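GphF (Cystobacter violaceus, PDB 6MFC) is a decarboxylase built on a GNAT acetyltransferase-like fold that probably acts in the initiation of polyketide biosynthesis. Local coordinates at residues 27-30 against 31-34; 58-61 against 62-66. One frame throughout, in Å; residues are numbered along the deposited sequence.

Contact 1 of 2, residues 27-30 against 31-34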
ATOM      1  N   ARG A  27       1.308 -10.908  17.063  1.00133.25           N
ATOM      2  CA  ARG A  27       2.379 -10.058  17.565  1.00120.39           C
ATOM      3  C   ARG A  27       2.925  -9.226  16.417  1.00109.89           C
ATOM      4  O   ARG A  27       3.277  -9.771  15.367  1.00106.85           O
ATOM      5  CB  ARG A  27       3.502 -10.882  18.205  1.00123.52           C
ATOM      6  CG  ARG A  27       4.762 -10.078  18.483  1.00125.49           C
ATOM      7  CD  ARG A  27       5.741 -10.838  19.364  1.00139.41           C
ATOM      8  NE  ARG A  27       7.007 -10.124  19.506  1.00145.97           N
ATOM      9  CZ  ARG A  27       8.118 -10.433  18.845  1.00150.11           C
ATOM     10  NH1 ARG A  27       8.125 -11.453  17.998  1.00151.89           N
ATOM     11  NH2 ARG A  27       9.225  -9.728  19.034  1.00149.88           N
ATOM     12  N   ILE A  28       2.991  -7.914  16.619  1.00102.38           N
ATOM     13  CA  ILE A  28       3.486  -6.978  15.616  1.00 99.02           C
ATOM     14  C   ILE A  28       4.800  -6.394  16.112  1.00101.82           C
ATOM     15  O   ILE A  28       4.894  -5.942  17.259  1.00107.15           O
ATOM     16  CB  ILE A  28       2.459  -5.870  15.323  1.00 98.82           C
ATOM     17  CG1 ILE A  28       1.275  -6.440  14.540  1.00 97.70           C
ATOM     18  CG2 ILE A  28       3.109  -4.725  14.563  1.00 96.69           C
ATOM     19  CD1 ILE A  28       0.215  -5.416  14.199  1.00 95.18           C
ATOM     20  N   ARG A  29       5.816  -6.415  15.251  1.00 95.59           N
ATOM     21  CA  ARG A  29       7.125  -5.870  15.573  1.00 90.31           C
ATOM     22  C   ARG A  29       7.716  -5.245  14.319  1.00 89.77           C
ATOM     23  O   ARG A  29       7.224  -5.450  13.207  1.00 86.45           O
ATOM     24  CB  ARG A  29       8.063  -6.947  16.134  1.00 92.85           C
ATOM     25  CG  ARG A  29       8.311  -8.109  15.184  1.00 83.18           C
ATOM     26  CD  ARG A  29       9.465  -8.976  15.661  1.00 79.38           C
ATOM     27  NE  ARG A  29       9.713 -10.100  14.763  1.00 79.92           N
ATOM     28  CZ  ARG A  29      10.455 -10.030  13.662  1.00 77.69           C
ATOM     29  NH1 ARG A  29      11.025  -8.884  13.315  1.00 81.90           N
ATOM     30  NH2 ARG A  29      10.625 -11.105  12.906  1.00 73.83           N
ATOM     31  N   HIS A  30       8.785  -4.474  14.506  1.00 90.99           N
ATOM     32  CA  HIS A  30       9.463  -3.863  13.372  1.00 85.42           C
ATOM     33  C   HIS A  30      10.108  -4.929  12.493  1.00 87.01           C
ATOM     34  O   HIS A  30      10.543  -5.983  12.968  1.00 86.56           O
ATOM     35  CB  HIS A  30      10.527  -2.871  13.847  1.00 85.77           C
ATOM     36  CG  HIS A  30       9.981  -1.533  14.235  1.00 83.80           C
ATOM     37  ND1 HIS A  30       9.160  -0.797  13.408  1.00 79.52           N
ATOM     38  CD2 HIS A  30      10.148  -0.792  15.356  1.00 85.12           C
ATOM     39  CE1 HIS A  30       8.838   0.337  14.006  1.00 84.17           C
ATOM     40  NE2 HIS A  30       9.426   0.365  15.189  1.00 87.73           N
ATOM     41  N   ALA A  31      10.163  -4.647  11.196  1.00 83.49           N
ATOM     42  CA  ALA A  31      10.830  -5.551  10.273  1.00 80.72           C
ATOM     43  C   ALA A  31      12.339  -5.476  10.466  1.00 82.76           C
ATOM     44  O   ALA A  31      12.903  -4.395  10.657  1.00 93.83           O
ATOM     45  CB  ALA A  31      10.463  -5.209   8.829  1.00 78.06           C
ATOM     46  N   ARG A  32      12.989  -6.635  10.435  1.00 77.28           N
ATOM     47  CA  ARG A  32      14.434  -6.727  10.540  1.00 74.01           C
ATOM     48  C   ARG A  32      15.008  -7.316   9.257  1.00 81.04           C
ATOM     49  O   ARG A  32      14.324  -8.071   8.558  1.00 87.83           O
ATOM     50  CB  ARG A  32      14.858  -7.596  11.731  1.00 76.39           C
ATOM     51  CG  ARG A  32      14.262  -7.180  13.067  1.00 82.39           C
ATOM     52  CD  ARG A  32      14.846  -8.008  14.204  1.00 91.77           C
ATOM     53  NE  ARG A  32      14.626  -9.439  14.016  1.00103.39           N
ATOM     54  CZ  ARG A  32      13.740 -10.156  14.699  1.00110.00           C
ATOM     55  NH1 ARG A  32      12.989  -9.580  15.628  1.00109.26           N
ATOM     56  NH2 ARG A  32      13.609 -11.455  14.459  1.00112.82           N
ATOM     57  N   PRO A  33      16.258  -6.991   8.918  1.00 84.42           N
ATOM     58  CA  PRO A  33      16.861  -7.569   7.705  1.00 81.73           C
ATOM     59  C   PRO A  33      16.921  -9.089   7.716  1.00 85.82           C
ATOM     60  O   PRO A  33      17.053  -9.693   6.644  1.00 82.03           O
ATOM     61  CB  PRO A  33      18.267  -6.952   7.684  1.00 77.21           C
ATOM     62  CG  PRO A  33      18.132  -5.685   8.458  1.00 73.25           C
ATOM     63  CD  PRO A  33      17.129  -5.975   9.537  1.00 82.95           C
ATOM     64  N   SER A  34      16.824  -9.723   8.889  1.00 96.32           N
ATOM     65  CA  SER A  34      16.820 -11.182   8.959  1.00 91.82           C
ATOM     66  C   SER A  34      15.521 -11.774   8.424  1.00 86.43           C
ATOM     67  O   SER A  34      15.508 -12.924   7.969  1.00 74.77           O
ATOM     68  CB  SER A  34      17.050 -11.636  10.401  1.00 90.32           C
ATOM     69  OG  SER A  34      17.060 -10.528  11.285  1.00 92.61           O
TER

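Contact 2 of 2, residues 58-61 against 62-66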
ATOM      1  N   LEU A  58      12.708  -5.128  -1.386  1.00 62.13           N
ATOM      2  CA  LEU A  58      12.231  -5.411  -0.036  1.00 65.41           C
ATOM      3  C   LEU A  58      13.296  -5.084   1.000  1.00 67.91           C
ATOM      4  O   LEU A  58      12.984  -4.578   2.085  1.00 64.95           O
ATOM      5  CB  LEU A  58      11.795  -6.870   0.076  1.00 70.98           C
ATOM      6  CG  LEU A  58      10.483  -7.212  -0.634  1.00 67.04           C
ATOM      7  CD1 LEU A  58      10.045  -8.634  -0.311  1.00 57.29           C
ATOM      8  CD2 LEU A  58       9.399  -6.210  -0.259  1.00 60.70           C
ATOM      9  N   LEU A  59      14.564  -5.356   0.683  1.00 64.43           N
ATOM     10  CA  LEU A  59      15.641  -4.958   1.581  1.00 67.44           C
ATOM     11  C   LEU A  59      15.808  -3.444   1.596  1.00 71.77           C
ATOM     12  O   LEU A  59      16.101  -2.857   2.644  1.00 70.66           O
ATOM     13  CB  LEU A  59      16.946  -5.635   1.175  1.00 66.66           C
ATOM     14  CG  LEU A  59      18.162  -5.328   2.048  1.00 61.78           C
ATOM     15  CD1 LEU A  59      18.012  -5.964   3.421  1.00 57.70           C
ATOM     16  CD2 LEU A  59      19.440  -5.788   1.374  1.00 59.28           C
ATOM     17  N   ARG A  60      15.620  -2.797   0.442  1.00 71.71           N
ATOM     18  CA  ARG A  60      15.757  -1.346   0.363  1.00 65.92           C
ATOM     19  C   ARG A  60      14.771  -0.645   1.289  1.00 67.88           C
ATOM     20  O   ARG A  60      15.105   0.372   1.906  1.00 70.36           O
ATOM     21  CB  ARG A  60      15.554  -0.879  -1.077  1.00 74.43           C
ATOM     22  CG  ARG A  60      15.944   0.571  -1.312  1.00 55.83           C
ATOM     23  CD  ARG A  60      15.002   1.263  -2.287  1.00 57.06           C
ATOM     24  NE  ARG A  60      13.675   1.481  -1.716  1.00 54.30           N
ATOM     25  CZ  ARG A  60      13.385   2.450  -0.849  1.00 70.79           C
ATOM     26  NH1 ARG A  60      14.332   3.287  -0.446  1.00 80.07           N
ATOM     27  NH2 ARG A  60      12.151   2.579  -0.381  1.00 55.34           N
ATOM     28  N   ARG A  61      13.550  -1.175   1.400  1.00 59.11           N
ATOM     29  CA  ARG A  61      12.540  -0.544   2.245  1.00 66.13           C
ATOM     30  C   ARG A  61      12.882  -0.689   3.723  1.00 63.47           C
ATOM     31  O   ARG A  61      12.843   0.289   4.480  1.00 60.17           O
ATOM     32  CB  ARG A  61      11.166  -1.149   1.960  1.00 68.67           C
ATOM     33  CG  ARG A  61      10.717  -1.039   0.517  1.00 68.76           C
ATOM     34  CD  ARG A  61       9.420  -1.795   0.299  1.00 72.68           C
ATOM     35  NE  ARG A  61       9.040  -1.825  -1.108  1.00 76.92           N
ATOM     36  CZ  ARG A  61       7.965  -2.451  -1.575  1.00 79.11           C
ATOM     37  NH1 ARG A  61       7.164  -3.102  -0.744  1.00 87.55           N
ATOM     38  NH2 ARG A  61       7.692  -2.429  -2.872  1.00 68.97           N
ATOM     39  N   VAL A  62      13.212  -1.908   4.153  1.00 54.36           N
ATOM     40  CA  VAL A  62      13.438  -2.162   5.572  1.00 63.67           C
ATOM     41  C   VAL A  62      14.659  -1.402   6.072  1.00 73.84           C
ATOM     42  O   VAL A  62      14.669  -0.899   7.202  1.00 79.27           O
ATOM     43  CB  VAL A  62      13.563  -3.675   5.826  1.00 68.12           C
ATOM     44  CG1 VAL A  62      13.889  -3.950   7.284  1.00 71.39           C
ATOM     45  CG2 VAL A  62      12.279  -4.382   5.421  1.00 66.93           C
ATOM     46  N   THR A  63      15.698  -1.290   5.245  1.00 73.61           N
ATOM     47  CA  THR A  63      16.919  -0.620   5.673  1.00 72.46           C
ATOM     48  C   THR A  63      16.856   0.896   5.520  1.00 76.04           C
ATOM     49  O   THR A  63      17.606   1.602   6.202  1.00 83.25           O
ATOM     50  CB  THR A  63      18.113  -1.167   4.894  1.00 81.44           C
ATOM     51  OG1 THR A  63      17.937  -0.905   3.495  1.00 93.36           O
ATOM     52  CG2 THR A  63      18.238  -2.669   5.113  1.00 82.56           C
ATOM     53  N   THR A  64      15.982   1.414   4.655  1.00 73.43           N
ATOM     54  CA  THR A  64      15.886   2.861   4.482  1.00 74.38           C
ATOM     55  C   THR A  64      15.058   3.498   5.592  1.00 83.34           C
ATOM     56  O   THR A  64      15.462   4.510   6.177  1.00 83.35           O
ATOM     57  CB  THR A  64      15.289   3.193   3.114  1.00 75.81           C
ATOM     58  OG1 THR A  64      16.126   2.646   2.086  1.00 82.38           O
ATOM     59  CG2 THR A  64      15.175   4.697   2.926  1.00 68.76           C
ATOM     60  N   GLU A  65      13.894   2.920   5.893  1.00 85.54           N
ATOM     61  CA  GLU A  65      13.025   3.368   6.980  1.00 94.75           C
ATOM     62  C   GLU A  65      12.901   2.213   7.966  1.00 97.55           C
ATOM     63  O   GLU A  65      11.894   1.488   7.965  1.00 96.11           O
ATOM     64  CB  GLU A  65      11.657   3.805   6.457  1.00 95.66           C
ATOM     65  CG  GLU A  65      10.862   4.671   7.419  1.00 97.61           C
ATOM     66  CD  GLU A  65      11.179   6.146   7.273  1.00103.59           C
ATOM     67  OE1 GLU A  65      11.456   6.586   6.136  1.00106.89           O
ATOM     68  OE2 GLU A  65      11.153   6.866   8.292  1.00109.14           O
ATOM     69  N   PRO A  66      13.912   2.003   8.818  1.00100.69           N
ATOM     70  CA  PRO A  66      13.882   0.826   9.705  1.00101.39           C
ATOM     71  C   PRO A  66      12.722   0.831  10.681  1.00103.83           C
ATOM     72  O   PRO A  66      12.116  -0.221  10.918  1.00105.29           O
ATOM     73  CB  PRO A  66      15.236   0.902  10.427  1.00 98.57           C
ATOM     74  CG  PRO A  66      16.093   1.762   9.553  1.00 97.61           C
ATOM     75  CD  PRO A  66      15.160   2.769   8.960  1.00100.14           C
TER

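Contact 1 of 2, residues 27-30 against 31-34
Arg29 and Arg32 meet guanidinium on guanidinium where strand 27-30 gives way to the turn before helix 36-46. The flat groups stack, centres 3.5 Å apart and planes 12° apart, although the two side chains cross at about a right angle. Arg32 NH1 lies over one face of the Arg29 group, toward its rim, 3.1 Å from Arg29 NH1, while Arg29 NH2 and Arg32 NH2 are 3.4 Å apart. CG of Arg29 sits between its own N and C (chi1 60°), from where an extended chain carries the group out from the strand; Arg32 meets it by folding at chi3 (-58°).

Arg29 NH1 makes a weak hydrogen bond of 3.0 Å to His30 O, and Arg29 NH2 forms a salt bridge with Asp35 OD2; Arg32 NH2 has a long, weak ion pair with Asp35 OD1. The His30 ring turns to other partners: ND1 is hydrogen-bonded to Cys69 O, and the ring meets that of Trp70 at the start of strand 70-74.

The like-charged stack gathers round a carboxylate. Asp35 probably offsets much of its charge and, by its bond to Arg29, helps to set how that guanidinium is turned.

Contact 2 of 2, residues 58-61 against 62-66
The C-terminal end of helix 55-64 brings Leu59 and Arg60 against Thr63 and Thr64, one turn on. Thr63 grips Leu59 O twice: its N donates at 3.1 Å and its OG1 at 2.8 Å, from opposite faces of the carbonyl plane. With OG1 between the backbone N and C of Thr63 (chi1 62°), the hydroxyl faces that carbonyl, and CG2 is left beside the leucine, 3.7 Å from Leu59 CD1, in an apolar contact that lies alongside the polar one.

Arg60, bent at chi2 and chi3, crosses Thr64 at a slant and brings NH1 to 3.2 Å from Thr64 OG1, at an angle too poor for a hydrogen bond. Arg60 NE forms a salt bridge with Glu57 OE2, and Arg60 NH2 bonds to Gln85 OE1. The same Glu57 oxygen takes NE of the extended Arg61, whose guanidinium also makes a cation-pi contact with Tyr83 of strand 77-87. On the buried side, Val62 CG2 packs 3.4 Å from Leu58 O.

Glu65 N closes the last turn on Arg61 O at 3.2 Å, nearly straight at 170°, just where the chain leaves helical geometry. Threonine hydroxyls that return to the carbonyl four residues earlier are a familiar feature of alpha-helices.

Contact 1 ends strand 27-30, at one edge of the sheet, and contact 2 ends helix 55-64; helix 36-46 falls between them in sequence. Their centres lie about 11 Å apart, and they touch through Val62, whose CG1 comes within 3.5 Å of Ala31 O and 4.1 Å of Arg32 C. A second, looser approach sets His30 ND1 3.9 Å from Pro66 O. Val62 also packs on Leu39 and Tyr83, so this one side chain joins the turn after the strand to helix 36-46 and strand 77-87. A bound glycerol, probably from crystallisation, lies with its nearest atom about 3 Å from the Arg61 side chain of contact 2 and may mark a pocket there.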